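Local coordinates for alpha-1,4-endofucoidanase (Mariniflexile fucanivorans, PDB 6DLH), which hydrolyses internal alpha-1,4 linkages of fucoidan by a retaining mechanism, as an endo-acting, calcium-binding enzyme of glycoside hydrolase family 107 whose catalytic part is followed by Ig-like domains, at residues I60-L69 with V126-L137; V78-N89 with L142-S150. All coordinates share one frame; numbering follows the deposited sequence.

Contact 1 of 2, residues I60-L69 with V126-L137; sequences IEGIRIDDFL and VDDPLLSWLKAL
D127 OD2 is gripped by two donors of the 60-69 segment, G62 N at 2.7 Å and R64 NH1 at 2.9 Å. The backbone N-H comes down from above the carboxylate plane, whereas NH1 meets the syn lone pair of OD2. R64 NH2 meets D127 OD1 at 3.0 Å, so the salt bridge is end-on, two nitrogens to two oxygens, with guanidinium and carboxylate planes 35° apart. R64 sets out from its backbone away from the helix, and the bend at chi2 (-66°) brings its tip back, with S132 CB lying over one guanidinium face. K553 adds a second charge to D127 OD1, and T586 OG1 bonds R64 NE, tying this patch to the second of the Ig-like regions.

I63 O is likewise shared: W133 NE1 reaches it at 2.9 Å and R64 NH1 also donates, the two from opposite faces of the carbonyl. Both segments lie on the outer, helical side of the parallel sheet, consistent with the (beta/alpha) barrel of the related family 29 fucosidases: the type II turn I60-I63, with G62 at positive phi (88°), and the start of helix 66-71 lie along helix 129-139. I60 CD1 touches the edge of the W133 indole at CZ2, 3.7 Å away, and W50 meets the same indole edge-to-face. Further along, I65 CG2 rests 3.9 Å from A136 CB, and L69 CD2 meets L137 CD2 at 3.8 Å, the two leucines crossing at about a right angle. Between these apolar pairs and the salt bridge, one water accepts from I65 N, donates to D66 OD1 and hydrogen-bonds S132 OG.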
# COMPACT_ATOMS: atom_id res chain seq x y z
N ILE A 60 4.84 -6.01 -2.01
CA ILE A 60 3.95 -4.88 -2.28
C ILE A 60 3.79 -4.63 -3.78
O ILE A 60 2.90 -3.90 -4.20
CB ILE A 60 4.41 -3.61 -1.53
CG1 ILE A 60 3.34 -2.51 -1.52
CG2 ILE A 60 5.73 -3.09 -2.08
CD1 ILE A 60 2.08 -2.87 -0.76
N GLU A 61 4.68 -5.23 -4.59
CA GLU A 61 4.62 -5.05 -6.03
C GLU A 61 3.25 -5.49 -6.55
O GLU A 61 2.79 -6.59 -6.25
CB GLU A 61 5.76 -5.82 -6.69
CG GLU A 61 7.09 -5.10 -6.60
CD GLU A 61 8.32 -5.99 -6.66
OE1 GLU A 61 8.18 -7.23 -6.59
OE2 GLU A 61 9.43 -5.42 -6.76
N GLY A 62 2.59 -4.59 -7.30
CA GLY A 62 1.36 -4.93 -8.00
C GLY A 62 0.09 -4.73 -7.16
O GLY A 62 -1.01 -4.96 -7.65
N ILE A 63 0.25 -4.29 -5.91
CA ILE A 63 -0.88 -4.13 -5.00
C ILE A 63 -1.61 -2.85 -5.37
O ILE A 63 -0.97 -1.85 -5.71
CB ILE A 63 -0.43 -4.18 -3.53
CG1 ILE A 63 0.09 -5.57 -3.15
CG2 ILE A 63 -1.53 -3.69 -2.58
CD1 ILE A 63 -0.89 -6.71 -3.38
N ARG A 64 -2.96 -2.89 -5.32
CA ARG A 64 -3.78 -1.80 -5.83
C ARG A 64 -4.87 -1.44 -4.82
O ARG A 64 -5.35 -2.31 -4.10
CB ARG A 64 -4.35 -2.18 -7.20
CG ARG A 64 -3.30 -2.42 -8.27
CD ARG A 64 -2.57 -1.12 -8.59
NE ARG A 64 -1.63 -1.20 -9.69
CZ ARG A 64 -0.31 -1.25 -9.55
NH1 ARG A 64 0.23 -1.28 -8.34
NH2 ARG A 64 0.47 -1.25 -10.62
N ILE A 65 -5.27 -0.16 -4.80
CA ILE A 65 -6.29 0.32 -3.88
C ILE A 65 -7.68 0.30 -4.53
O ILE A 65 -8.66 0.70 -3.90
CB ILE A 65 -5.92 1.71 -3.33
CG1 ILE A 65 -6.71 2.04 -2.06
CG2 ILE A 65 -6.08 2.79 -4.41
CD1 ILE A 65 -6.24 3.28 -1.32
N ASP A 66 -7.77 -0.17 -5.79
CA ASP A 66 -8.97 0.00 -6.62
C ASP A 66 -10.20 -0.71 -6.06
O ASP A 66 -11.30 -0.19 -6.15
CB ASP A 66 -8.70 -0.34 -8.09
CG ASP A 66 -7.69 0.62 -8.70
OD1 ASP A 66 -6.50 0.48 -8.37
OD2 ASP A 66 -8.12 1.51 -9.47
N ASP A 67 -10.01 -1.92 -5.51
CA ASP A 67 -11.12 -2.66 -4.93
C ASP A 67 -11.71 -1.88 -3.75
O ASP A 67 -12.93 -1.78 -3.61
CB ASP A 67 -10.71 -4.08 -4.54
CG ASP A 67 -10.53 -5.01 -5.73
OD1 ASP A 67 -10.95 -4.63 -6.84
OD2 ASP A 67 -9.98 -6.11 -5.54
N PHE A 68 -10.82 -1.31 -2.92
CA PHE A 68 -11.24 -0.49 -1.80
C PHE A 68 -12.10 0.66 -2.33
O PHE A 68 -13.20 0.89 -1.84
CB PHE A 68 -10.04 -0.04 -0.96
CG PHE A 68 -10.32 1.03 0.07
CD1 PHE A 68 -10.92 0.72 1.29
CD2 PHE A 68 -9.96 2.35 -0.16
CE1 PHE A 68 -11.14 1.70 2.24
CE2 PHE A 68 -10.18 3.33 0.80
CZ PHE A 68 -10.77 3.01 2.00
N LEU A 69 -11.59 1.35 -3.35
CA LEU A 69 -12.28 2.53 -3.85
C LEU A 69 -13.64 2.16 -4.44
O LEU A 69 -14.58 2.94 -4.31
CB LEU A 69 -11.38 3.28 -4.84
CG LEU A 69 -10.15 3.96 -4.22
CD1 LEU A 69 -9.39 4.76 -5.27
CD2 LEU A 69 -10.53 4.84 -3.04
N VAL A 126 9.90 -2.85 -11.57
CA VAL A 126 8.72 -3.69 -11.48
C VAL A 126 7.47 -2.83 -11.27
O VAL A 126 6.57 -2.85 -12.11
CB VAL A 126 8.87 -4.76 -10.39
CG1 VAL A 126 7.63 -5.64 -10.28
CG2 VAL A 126 10.11 -5.61 -10.60
N ASP A 127 7.43 -2.06 -10.17
CA ASP A 127 6.20 -1.36 -9.82
C ASP A 127 6.47 -0.21 -8.85
O ASP A 127 7.29 -0.32 -7.95
CB ASP A 127 5.18 -2.33 -9.22
CG ASP A 127 3.77 -1.79 -9.19
OD1 ASP A 127 3.39 -1.06 -10.13
OD2 ASP A 127 3.05 -2.11 -8.23
N ASP A 128 5.73 0.89 -9.06
CA ASP A 128 5.54 1.92 -8.04
C ASP A 128 4.10 1.85 -7.52
O ASP A 128 3.23 2.57 -8.01
CB ASP A 128 5.87 3.32 -8.56
CG ASP A 128 5.83 4.38 -7.47
OD1 ASP A 128 5.49 4.02 -6.32
OD2 ASP A 128 6.13 5.54 -7.77
N PRO A 129 3.79 1.01 -6.50
CA PRO A 129 2.43 0.91 -5.96
C PRO A 129 1.86 2.21 -5.41
O PRO A 129 0.69 2.52 -5.62
CB PRO A 129 2.56 -0.13 -4.84
CG PRO A 129 3.82 -0.90 -5.16
CD PRO A 129 4.74 0.11 -5.83
N LEU A 130 2.70 3.01 -4.74
CA LEU A 130 2.25 4.25 -4.14
C LEU A 130 1.70 5.21 -5.20
O LEU A 130 0.64 5.80 -5.00
CB LEU A 130 3.39 4.88 -3.33
CG LEU A 130 3.03 6.12 -2.52
CD1 LEU A 130 1.87 5.84 -1.57
CD2 LEU A 130 4.23 6.64 -1.75
N LEU A 131 2.43 5.36 -6.32
CA LEU A 131 1.99 6.26 -7.37
C LEU A 131 0.63 5.81 -7.90
O LEU A 131 -0.22 6.64 -8.25
CB LEU A 131 3.02 6.30 -8.51
CG LEU A 131 2.66 7.19 -9.70
CD1 LEU A 131 2.44 8.63 -9.27
CD2 LEU A 131 3.73 7.11 -10.79
N SER A 132 0.45 4.49 -7.97
CA SER A 132 -0.83 3.91 -8.37
C SER A 132 -1.94 4.42 -7.44
O SER A 132 -2.91 5.03 -7.90
CB SER A 132 -0.73 2.41 -8.40
OG SER A 132 -1.94 1.85 -8.88
N TRP A 133 -1.76 4.19 -6.13
CA TRP A 133 -2.74 4.53 -5.12
C TRP A 133 -3.01 6.04 -5.14
O TRP A 133 -4.16 6.47 -5.10
CB TRP A 133 -2.29 4.07 -3.73
CG TRP A 133 -1.74 2.68 -3.65
CD1 TRP A 133 -2.01 1.62 -4.47
CD2 TRP A 133 -0.84 2.18 -2.64
NE1 TRP A 133 -1.32 0.51 -4.05
CE2 TRP A 133 -0.59 0.82 -2.93
CE3 TRP A 133 -0.22 2.75 -1.52
CZ2 TRP A 133 0.24 0.03 -2.15
CZ3 TRP A 133 0.61 1.97 -0.75
CH2 TRP A 133 0.84 0.63 -1.06
N LEU A 134 -1.93 6.83 -5.25
CA LEU A 134 -2.03 8.28 -5.24
C LEU A 134 -2.92 8.77 -6.38
O LEU A 134 -3.75 9.65 -6.18
CB LEU A 134 -0.62 8.89 -5.34
CG LEU A 134 0.26 8.81 -4.09
CD1 LEU A 134 1.67 9.31 -4.40
CD2 LEU A 134 -0.33 9.62 -2.93
N LYS A 135 -2.76 8.18 -7.58
CA LYS A 135 -3.49 8.63 -8.76
C LYS A 135 -4.94 8.14 -8.72
O LYS A 135 -5.85 8.86 -9.11
CB LYS A 135 -2.78 8.22 -10.06
CG LYS A 135 -1.55 9.07 -10.40
CD LYS A 135 -0.72 8.54 -11.55
CE LYS A 135 -1.21 9.04 -12.89
NZ LYS A 135 -0.19 8.86 -13.95
N ALA A 136 -5.14 6.92 -8.23
CA ALA A 136 -6.48 6.37 -8.05
C ALA A 136 -7.28 7.22 -7.06
O ALA A 136 -8.48 7.45 -7.25
CB ALA A 136 -6.39 4.92 -7.62
N LEU A 137 -6.61 7.71 -6.01
CA LEU A 137 -7.28 8.53 -5.01
C LEU A 137 -7.64 9.89 -5.61
O LEU A 137 -8.74 10.39 -5.37
CB LEU A 137 -6.38 8.68 -3.78
CG LEU A 137 -6.37 7.49 -2.82
CD1 LEU A 137 -5.27 7.64 -1.78
CD2 LEU A 137 -7.73 7.32 -2.15
O HOH W 1 -4.27 1.47 -7.19

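Contact 2 of 2, residues V78-N89 with L142-S150. With CA (calcium ion), chain H.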
# COMPACT_ATOMS: atom_id res chain seq x y z
N VAL A 78 -16.48 11.70 2.43
CA VAL A 78 -15.11 11.42 2.81
C VAL A 78 -14.17 12.30 1.98
O VAL A 78 -14.44 12.61 0.82
CB VAL A 78 -14.78 9.92 2.68
CG1 VAL A 78 -15.01 9.40 1.26
CG2 VAL A 78 -13.37 9.61 3.15
N ASP A 79 -13.03 12.69 2.58
CA ASP A 79 -12.19 13.74 2.03
C ASP A 79 -10.82 13.19 1.64
O ASP A 79 -10.23 13.64 0.66
CB ASP A 79 -12.11 14.93 3.00
CG ASP A 79 -13.46 15.58 3.24
OD1 ASP A 79 -14.03 16.13 2.27
OD2 ASP A 79 -13.96 15.52 4.39
N TYR A 80 -10.32 12.21 2.40
CA TYR A 80 -8.95 11.77 2.19
C TYR A 80 -8.73 10.37 2.76
O TYR A 80 -9.54 9.87 3.55
CB TYR A 80 -7.95 12.80 2.75
CG TYR A 80 -7.90 12.90 4.26
CD1 TYR A 80 -8.83 13.66 4.97
CD2 TYR A 80 -6.90 12.26 4.98
CE1 TYR A 80 -8.77 13.75 6.35
CE2 TYR A 80 -6.82 12.36 6.36
CZ TYR A 80 -7.77 13.10 7.05
OH TYR A 80 -7.70 13.17 8.41
N VAL A 81 -7.63 9.74 2.33
CA VAL A 81 -7.19 8.43 2.79
C VAL A 81 -5.71 8.52 3.15
O VAL A 81 -4.92 9.11 2.41
CB VAL A 81 -7.44 7.36 1.71
CG1 VAL A 81 -6.91 5.99 2.13
CG2 VAL A 81 -8.91 7.28 1.31
N GLN A 82 -5.33 7.90 4.28
CA GLN A 82 -3.95 7.76 4.70
C GLN A 82 -3.36 6.48 4.12
O GLN A 82 -3.97 5.42 4.21
CB GLN A 82 -3.82 7.78 6.23
CG GLN A 82 -2.39 7.61 6.72
CD GLN A 82 -2.22 7.63 8.23
OE1 GLN A 82 -1.59 6.74 8.80
NE2 GLN A 82 -2.79 8.63 8.88
N LEU A 83 -2.17 6.62 3.52
CA LEU A 83 -1.42 5.53 2.92
C LEU A 83 -0.06 5.43 3.60
O LEU A 83 0.49 6.43 4.07
CB LEU A 83 -1.20 5.83 1.43
CG LEU A 83 -2.45 6.03 0.58
CD1 LEU A 83 -2.07 6.65 -0.76
CD2 LEU A 83 -3.18 4.70 0.38
N PRO A 84 0.56 4.23 3.66
CA PRO A 84 1.95 4.14 4.12
C PRO A 84 2.85 4.72 3.03
O PRO A 84 2.51 4.63 1.85
CB PRO A 84 2.18 2.63 4.21
CG PRO A 84 1.22 2.05 3.20
CD PRO A 84 -0.01 2.93 3.28
N LEU A 85 3.94 5.37 3.45
CA LEU A 85 5.19 5.32 2.69
C LEU A 85 6.06 4.25 3.33
O LEU A 85 6.64 3.43 2.63
CB LEU A 85 5.89 6.68 2.65
CG LEU A 85 7.35 6.66 2.17
CD1 LEU A 85 7.49 5.96 0.82
CD2 LEU A 85 7.93 8.07 2.09
N THR A 86 6.12 4.26 4.68
CA THR A 86 6.72 3.18 5.45
C THR A 86 5.65 2.55 6.33
O THR A 86 4.58 3.14 6.52
CB THR A 86 7.88 3.65 6.33
OG1 THR A 86 7.41 3.95 7.64
CG2 THR A 86 8.64 4.82 5.75
N SER A 87 5.95 1.36 6.86
CA SER A 87 5.11 0.71 7.84
C SER A 87 5.56 1.12 9.25
O SER A 87 6.59 1.75 9.41
CB SER A 87 5.12 -0.78 7.64
OG SER A 87 4.63 -1.10 6.34
N PRO A 88 4.75 0.88 10.31
CA PRO A 88 5.15 1.25 11.67
C PRO A 88 6.22 0.38 12.34
O PRO A 88 6.55 -0.69 11.84
CB PRO A 88 3.84 1.15 12.48
CG PRO A 88 2.96 0.22 11.69
CD PRO A 88 3.37 0.36 10.24
N ASN A 89 6.75 0.85 13.47
CA ASN A 89 7.42 -0.00 14.44
C ASN A 89 8.66 -0.64 13.81
O ASN A 89 9.42 0.04 13.12
CB ASN A 89 6.42 -1.02 15.02
CG ASN A 89 6.70 -1.41 16.46
OD1 ASN A 89 7.06 -0.57 17.28
ND2 ASN A 89 6.50 -2.68 16.77
N LEU A 142 -10.30 12.40 -4.02
CA LEU A 142 -9.83 12.37 -2.64
C LEU A 142 -8.41 12.93 -2.53
O LEU A 142 -7.59 12.73 -3.42
CB LEU A 142 -9.87 10.92 -2.14
CG LEU A 142 -11.26 10.29 -1.98
CD1 LEU A 142 -11.17 8.78 -1.81
CD2 LEU A 142 -12.03 10.90 -0.82
N ARG A 143 -8.13 13.60 -1.40
CA ARG A 143 -6.79 14.04 -1.02
C ARG A 143 -6.09 12.89 -0.31
O ARG A 143 -6.70 11.85 -0.08
CB ARG A 143 -6.87 15.31 -0.15
CG ARG A 143 -7.18 16.57 -0.95
CD ARG A 143 -7.66 17.77 -0.16
NE ARG A 143 -6.58 18.72 -0.06
CZ ARG A 143 -6.53 19.91 -0.65
NH1 ARG A 143 -7.64 20.58 -0.94
NH2 ARG A 143 -5.36 20.44 -0.93
N THR A 144 -4.79 13.06 -0.01
CA THR A 144 -4.01 11.97 0.56
C THR A 144 -3.20 12.47 1.76
O THR A 144 -2.82 13.64 1.83
CB THR A 144 -3.11 11.30 -0.50
OG1 THR A 144 -2.02 12.18 -0.74
CG2 THR A 144 -3.83 11.05 -1.80
N GLU A 145 -2.98 11.54 2.70
CA GLU A 145 -2.14 11.72 3.88
C GLU A 145 -1.16 10.55 3.87
O GLU A 145 -1.57 9.42 3.63
CB GLU A 145 -3.00 11.72 5.15
CG GLU A 145 -2.23 11.90 6.45
CD GLU A 145 -3.03 11.77 7.75
OE1 GLU A 145 -4.00 10.97 7.79
OE2 GLU A 145 -2.69 12.46 8.74
N ILE A 146 0.12 10.83 4.11
CA ILE A 146 1.13 9.80 3.97
C ILE A 146 1.77 9.53 5.33
O ILE A 146 2.22 10.46 6.00
CB ILE A 146 2.17 10.18 2.89
CG1 ILE A 146 1.52 10.39 1.52
CG2 ILE A 146 3.30 9.15 2.85
CD1 ILE A 146 0.98 9.13 0.87
N TYR A 147 1.82 8.25 5.70
CA TYR A 147 2.38 7.81 6.97
C TYR A 147 3.85 7.44 6.79
O TYR A 147 4.19 6.65 5.92
CB TYR A 147 1.63 6.60 7.51
CG TYR A 147 2.26 6.01 8.75
CD1 TYR A 147 3.35 5.15 8.67
CD2 TYR A 147 1.77 6.32 10.01
CE1 TYR A 147 3.94 4.61 9.80
CE2 TYR A 147 2.34 5.79 11.15
CZ TYR A 147 3.42 4.93 11.05
OH TYR A 147 3.97 4.41 12.19
N VAL A 148 4.69 7.99 7.67
CA VAL A 148 6.11 7.66 7.74
C VAL A 148 6.47 7.46 9.20
O VAL A 148 6.19 8.31 10.04
CB VAL A 148 6.99 8.76 7.10
CG1 VAL A 148 8.47 8.53 7.40
CG2 VAL A 148 6.77 8.88 5.60
N ASN A 149 7.06 6.30 9.51
CA ASN A 149 7.59 6.10 10.85
C ASN A 149 8.94 6.79 10.92
O ASN A 149 9.76 6.65 10.01
CB ASN A 149 7.61 4.62 11.24
CG ASN A 149 7.99 4.43 12.69
OD1 ASN A 149 9.18 4.49 13.03
ND2 ASN A 149 7.01 4.23 13.56
N SER A 150 9.16 7.54 12.00
CA SER A 150 10.28 8.45 12.12
C SER A 150 11.61 7.70 12.17
O SER A 150 12.63 8.26 11.76
CB SER A 150 10.11 9.37 13.31
OG SER A 150 9.08 10.32 13.07
CA CA H . -16.07 16.16 3.48
O HOH W 2 9.82 2.41 14.66
O HOH W 3 -16.60 15.93 5.86
O HOH W 4 -18.58 16.72 3.87
O HOH W 5 -16.73 16.58 1.25
O HOH W 6 -15.56 18.32 4.05
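Two neighbouring parallel strands of the parallel sheet, 80-84 and 143-149, meet here, and at their N-terminal end D79 holds a calcium ion. Both D79 oxygens, OD1 and OD2, bind the metal at 2.4 Å, four waters and T77 O sharing it; OD2 also receives L46 N. From D79 O to Y147 O the backbones pair in parallel register, with Y147 N bonding L83 O at 2.8 Å and V81 N to R143 O a weak link. Q82 and E145, bridged residues, point to the same side of the sheet: Q82 NE2 gives E145 OE1 a bond of 2.9 Å, in the amide plane but steeply above the carboxylate, the two planes nearly perpendicular (85°). T379 OG1 also bonds OE1 and Y290 OH bonds OE2, while the Y80 ring turns an edge to OE1. With a leucine in place of Q82 the amide donor is gone, and the buried E145 OE1 would probably be left to T379 alone, with one less bond fixing the carboxylate's rotation. Past the strand, T86 OG1 accepts from N149 N at 3.0 Å while donating to S87 O. The Y147 ring, CG anti to the backbone N (chi1 174°), sets its edge against T86 O, and P88 CB lies 3.3 Å from Y147 OH, which D226 bonds. Such parallel strands, with polar side chains turned inward and the active site expected beyond their C-terminal ends, are typical of (beta/alpha) barrel glycoside hydrolases.

How the contacts relate
Helix 129-139 and strand 143-149 follow each other in the chain, as do helix 66-71 and strand 80-84, so each contact pairs one element of the first helix-strand passage with one of the second, the helices in contact 1 and the strands in contact 2. Helix 129-139 lies within the beta-alpha-beta crossover between the two strands, and L137 sees both contacts: CD1 and CD2 pack on L83 and V81, while L137 O probably accepts from L142 N. Contact 1, partly buried on the outer layer, relies on a salt bridge, a shared carbonyl, a bridging water and aliphatic packing. Contact 2 is mostly buried and rests chiefly on repeated backbone bonds, with metal binding confined to its N-terminal end.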